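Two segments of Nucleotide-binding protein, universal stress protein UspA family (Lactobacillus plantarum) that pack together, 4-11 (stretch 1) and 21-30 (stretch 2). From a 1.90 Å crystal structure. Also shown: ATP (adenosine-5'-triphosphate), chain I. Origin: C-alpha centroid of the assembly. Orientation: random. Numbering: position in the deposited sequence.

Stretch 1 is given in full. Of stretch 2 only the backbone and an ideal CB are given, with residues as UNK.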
# COMPACT_ATOMS: atom_id res chain seq x y z
N ARG A 4 11.30 27.59 4.46
CA ARG A 4 10.25 27.52 5.49
C ARG A 4 8.92 27.13 4.86
O ARG A 4 8.68 27.39 3.68
CB ARG A 4 10.06 28.88 6.21
CG ARG A 4 9.69 30.01 5.24
CD ARG A 4 9.49 31.34 5.97
NE ARG A 4 8.23 31.39 6.67
CZ ARG A 4 7.08 31.88 6.17
NH1 ARG A 4 7.03 32.36 4.95
NH2 ARG A 4 5.97 31.84 6.90
N TYR A 5 8.06 26.52 5.66
CA TYR A 5 6.68 26.32 5.26
C TYR A 5 5.94 27.64 5.31
O TYR A 5 6.22 28.48 6.17
CB TYR A 5 6.00 25.32 6.20
CG TYR A 5 6.60 23.94 6.05
CD1 TYR A 5 6.48 23.24 4.86
CD2 TYR A 5 7.36 23.38 7.08
CE1 TYR A 5 7.05 21.97 4.71
CE2 TYR A 5 7.94 22.11 6.93
CZ TYR A 5 7.77 21.42 5.74
OH TYR A 5 8.34 20.18 5.57
N THR A 6 5.01 27.81 4.39
CA THR A 6 4.19 29.01 4.34
C THR A 6 2.69 28.75 4.61
O THR A 6 1.99 29.66 5.06
CB THR A 6 4.28 29.66 2.97
OG1 THR A 6 3.70 28.78 1.99
CG2 THR A 6 5.73 29.98 2.60
N ASN A 7 2.20 27.54 4.32
CA ASN A 7 0.77 27.24 4.33
C ASN A 7 0.55 25.77 4.62
O ASN A 7 0.67 24.94 3.73
CB ASN A 7 0.17 27.56 2.94
CG ASN A 7 0.15 29.04 2.65
OD1 ASN A 7 -0.76 29.73 3.09
ND2 ASN A 7 1.13 29.52 1.89
N ILE A 8 0.23 25.45 5.87
CA ILE A 8 0.12 24.07 6.37
C ILE A 8 -1.34 23.63 6.46
O ILE A 8 -2.20 24.42 6.85
CB ILE A 8 0.77 23.95 7.78
CG1 ILE A 8 2.24 24.41 7.73
CG2 ILE A 8 0.70 22.49 8.36
CD1 ILE A 8 2.91 24.54 9.11
N LEU A 9 -1.60 22.37 6.11
CA LEU A 9 -2.91 21.77 6.18
C LEU A 9 -2.83 20.62 7.18
O LEU A 9 -1.90 19.80 7.13
CB LEU A 9 -3.35 21.22 4.82
CG LEU A 9 -4.76 20.60 4.76
CD1 LEU A 9 -5.88 21.58 5.07
CD2 LEU A 9 -4.97 20.02 3.38
N VAL A 10 -3.76 20.61 8.12
CA VAL A 10 -3.88 19.50 9.05
C VAL A 10 -5.32 18.94 8.97
O VAL A 10 -6.23 19.46 9.58
CB VAL A 10 -3.43 19.84 10.48
CG1 VAL A 10 -4.18 21.04 11.10
CG2 VAL A 10 -3.56 18.58 11.34
N PRO A 11 -5.50 17.88 8.17
CA PRO A 11 -6.80 17.23 8.15
C PRO A 11 -7.01 16.51 9.48
O PRO A 11 -6.13 15.76 9.93
CB PRO A 11 -6.72 16.28 6.94
CG PRO A 11 -5.59 16.78 6.12
CD PRO A 11 -4.61 17.30 7.16
N UNK A 21 -1.96 15.11 15.96
CA UNK A 21 -1.50 15.71 14.69
C UNK A 21 -1.72 17.23 14.66
O UNK A 21 -0.85 17.98 14.28
CB UNK A 21 -2.23 15.06 13.51
N UNK A 22 -2.92 17.66 15.03
CA UNK A 22 -3.21 19.07 15.07
C UNK A 22 -2.27 19.77 16.03
O UNK A 22 -1.71 20.83 15.72
CB UNK A 22 -4.67 19.31 15.47
N UNK A 23 -2.04 19.16 17.19
CA UNK A 23 -1.16 19.77 18.21
C UNK A 23 0.23 20.02 17.67
O UNK A 23 0.80 21.08 17.91
CB UNK A 23 -1.07 18.88 19.45
N UNK A 24 0.75 19.05 16.90
CA UNK A 24 2.06 19.21 16.26
C UNK A 24 2.03 20.19 15.11
O UNK A 24 3.01 20.94 14.92
CB UNK A 24 2.57 17.86 15.76
N UNK A 25 0.93 20.24 14.36
CA UNK A 25 0.78 21.23 13.29
C UNK A 25 0.87 22.65 13.84
O UNK A 25 1.50 23.51 13.24
CB UNK A 25 -0.55 21.03 12.56
N UNK A 26 0.29 22.89 15.00
CA UNK A 26 0.38 24.24 15.58
C UNK A 26 1.81 24.59 15.98
O UNK A 26 2.24 25.72 15.86
CB UNK A 26 -0.54 24.36 16.80
N UNK A 27 2.52 23.59 16.47
CA UNK A 27 3.94 23.71 16.79
C UNK A 27 4.79 24.06 15.54
O UNK A 27 5.65 24.94 15.56
CB UNK A 27 4.44 22.40 17.41
N UNK A 28 4.53 23.37 14.44
CA UNK A 28 5.24 23.62 13.20
C UNK A 28 4.88 25.01 12.69
O UNK A 28 5.76 25.76 12.26
CB UNK A 28 4.91 22.55 12.16
N UNK A 29 3.59 25.33 12.76
CA UNK A 29 3.06 26.60 12.31
C UNK A 29 3.76 27.77 13.06
O UNK A 29 4.25 28.71 12.43
CB UNK A 29 1.55 26.64 12.52
N UNK A 30 3.80 27.67 14.39
CA UNK A 30 4.52 28.62 15.25
C UNK A 30 5.97 28.77 14.82
O UNK A 30 6.46 29.89 14.73
CB UNK A 30 4.46 28.17 16.71
PG ATP I . -9.01 3.35 8.02
O1G ATP I . -9.97 4.47 7.72
O2G ATP I . -9.70 2.11 8.52
O3G ATP I . -8.04 2.97 6.91
PB ATP I . -8.24 4.87 10.41
O1B ATP I . -7.70 4.31 11.70
O2B ATP I . -9.61 5.46 10.43
O3B ATP I . -8.11 3.72 9.31
PA ATP I . -7.26 7.08 8.81
O1A ATP I . -8.66 7.29 8.32
O2A ATP I . -6.25 6.85 7.76
O3A ATP I . -7.13 5.93 9.90
O5' ATP I . -6.88 8.44 9.66
C5' ATP I . -5.52 8.87 9.71
C4' ATP I . -5.46 10.40 9.75
O4' ATP I . -6.13 10.83 8.58
C3' ATP I . -6.22 11.02 10.91
O3' ATP I . -5.47 11.08 12.11
C2' ATP I . -6.56 12.36 10.29
O2' ATP I . -5.39 13.16 10.38
C1' ATP I . -6.85 12.02 8.83
N9 ATP I . -8.28 11.84 8.58
C8 ATP I . -8.98 10.67 8.62
N7 ATP I . -10.30 10.89 8.37
C5 ATP I . -10.42 12.20 8.17
C6 ATP I . -11.53 13.10 7.89
N6 ATP I . -12.77 12.57 7.76
N1 ATP I . -11.28 14.45 7.75
C2 ATP I . -10.03 14.91 7.89
N3 ATP I . -8.96 14.17 8.20
C4 ATP I . -9.11 12.83 8.33

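Residues 21-30 form a continuous helix that runs nearly antiparallel (170°) to strand 7-11, with the two axes 8.6 Å apart at closest approach. Stretch 1 offers this helix an apolar surface made by Tyr-5, Ile-8 and Val-10, so the positions that face it call for hydrocarbon rather than for polar partners.

At position 21 the CA-to-CB bond points toward the strand, and the ideal CB lies 4.3 Å from Val-10 CG2. A small or medium apolar residue would suit. The residue is Ala-21, whose CB simply rests against that methyl.

Position 22 points sideways, its ideal CB also 4.3 Å from Val-10 CG2. A side chain leaving at this angle can pass along the flank of the valine, so a longer aliphatic or an aromatic group is plausible. It is Phe-22, with chi1 in t; Val-10 CG1 meets the edge of the ring, 3.7 Å from Phe-22 CD2.

Position 23 points away and meets nothing of stretch 1, so many residues are possible; it is Thr-23. Position 24 is directed sideways, again with nothing of stretch 1 near its CB, and tolerates a polar chain. Glu-24 is found there, and its OE2 accepts a hydrogen bond from the side chain at position 27.

Position 25 is the most constrained. Its CB points toward the strand and sits 3.7 Å from Val-10 CB and 4.6 Å from Ile-8 CG2, leaving little space for further atoms in that direction. Alanine or glycine fits best, alanine being the better helix former. Ala-25 brings its methyl against Val-10, CB to CB at 3.7 Å.

Position 26 points away from stretch 1, which therefore sets no preference; it is Val-26. Position 27 is out of reach and could be polar. Asn-27 donates from ND2 to Glu-24 OE2 at 3.2 Å, one turn back along the helix.

Position 28 points toward stretch 1, with Ile-8 CD1 4.2 Å from the ideal CB and the Tyr-5 ring beyond. Isoleucine, leucine, valine or methionine would suit. Ile-28, in the m,t rotamer, places CG2 3.6 Å from Ile-8 CD1 and 4.1 Å from Tyr-5 CD2, bridging the two residues.

Position 29 points sideways, but its CB is also 4.2 Å from Ile-8 CD1, favouring a small apolar residue, though a longer one could turn aside. In Ala-29 the methyl stays 4.2 Å from Ile-8 CD1, and the backbone N of Ala-29 comes closer, 3.8 Å from the same CD1.

Position 30 is out of reach and unrestricted by stretch 1; Gln-30 occupies it.

Stretch 2, residues 21-30: AFTEAVNIAQ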
# COMPACT_ATOMS: atom_id res chain seq x y z
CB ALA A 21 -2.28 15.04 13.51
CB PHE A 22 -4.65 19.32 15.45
CG PHE A 22 -4.94 20.75 15.71
CD1 PHE A 22 -4.97 21.24 17.02
CD2 PHE A 22 -5.09 21.63 14.66
CE1 PHE A 22 -5.20 22.58 17.27
CE2 PHE A 22 -5.33 23.00 14.91
CZ PHE A 22 -5.40 23.46 16.21
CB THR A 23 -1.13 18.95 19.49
OG1 THR A 23 -2.46 18.92 20.00
CG2 THR A 23 -0.18 19.58 20.56
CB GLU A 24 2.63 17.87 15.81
CG GLU A 24 4.03 17.93 15.21
CD GLU A 24 5.04 18.58 16.13
OE1 GLU A 24 6.05 19.08 15.60
OE2 GLU A 24 4.82 18.61 17.36
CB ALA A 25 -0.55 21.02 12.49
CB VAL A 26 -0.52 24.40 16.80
CG1 VAL A 26 -0.35 25.82 17.41
CG2 VAL A 26 -1.96 24.15 16.41
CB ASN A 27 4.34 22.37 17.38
CG ASN A 27 5.66 22.38 18.07
OD1 ASN A 27 6.42 23.36 18.00
ND2 ASN A 27 5.95 21.29 18.77
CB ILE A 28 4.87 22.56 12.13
CG1 ILE A 28 5.29 21.15 12.57
CG2 ILE A 28 5.59 22.85 10.79
CD1 ILE A 28 4.75 20.02 11.68
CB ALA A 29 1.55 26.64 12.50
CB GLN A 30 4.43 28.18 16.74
CG GLN A 30 5.53 28.72 17.65
CD GLN A 30 5.19 28.58 19.12
OE1 GLN A 30 4.02 28.72 19.52
NE2 GLN A 30 6.21 28.31 19.93
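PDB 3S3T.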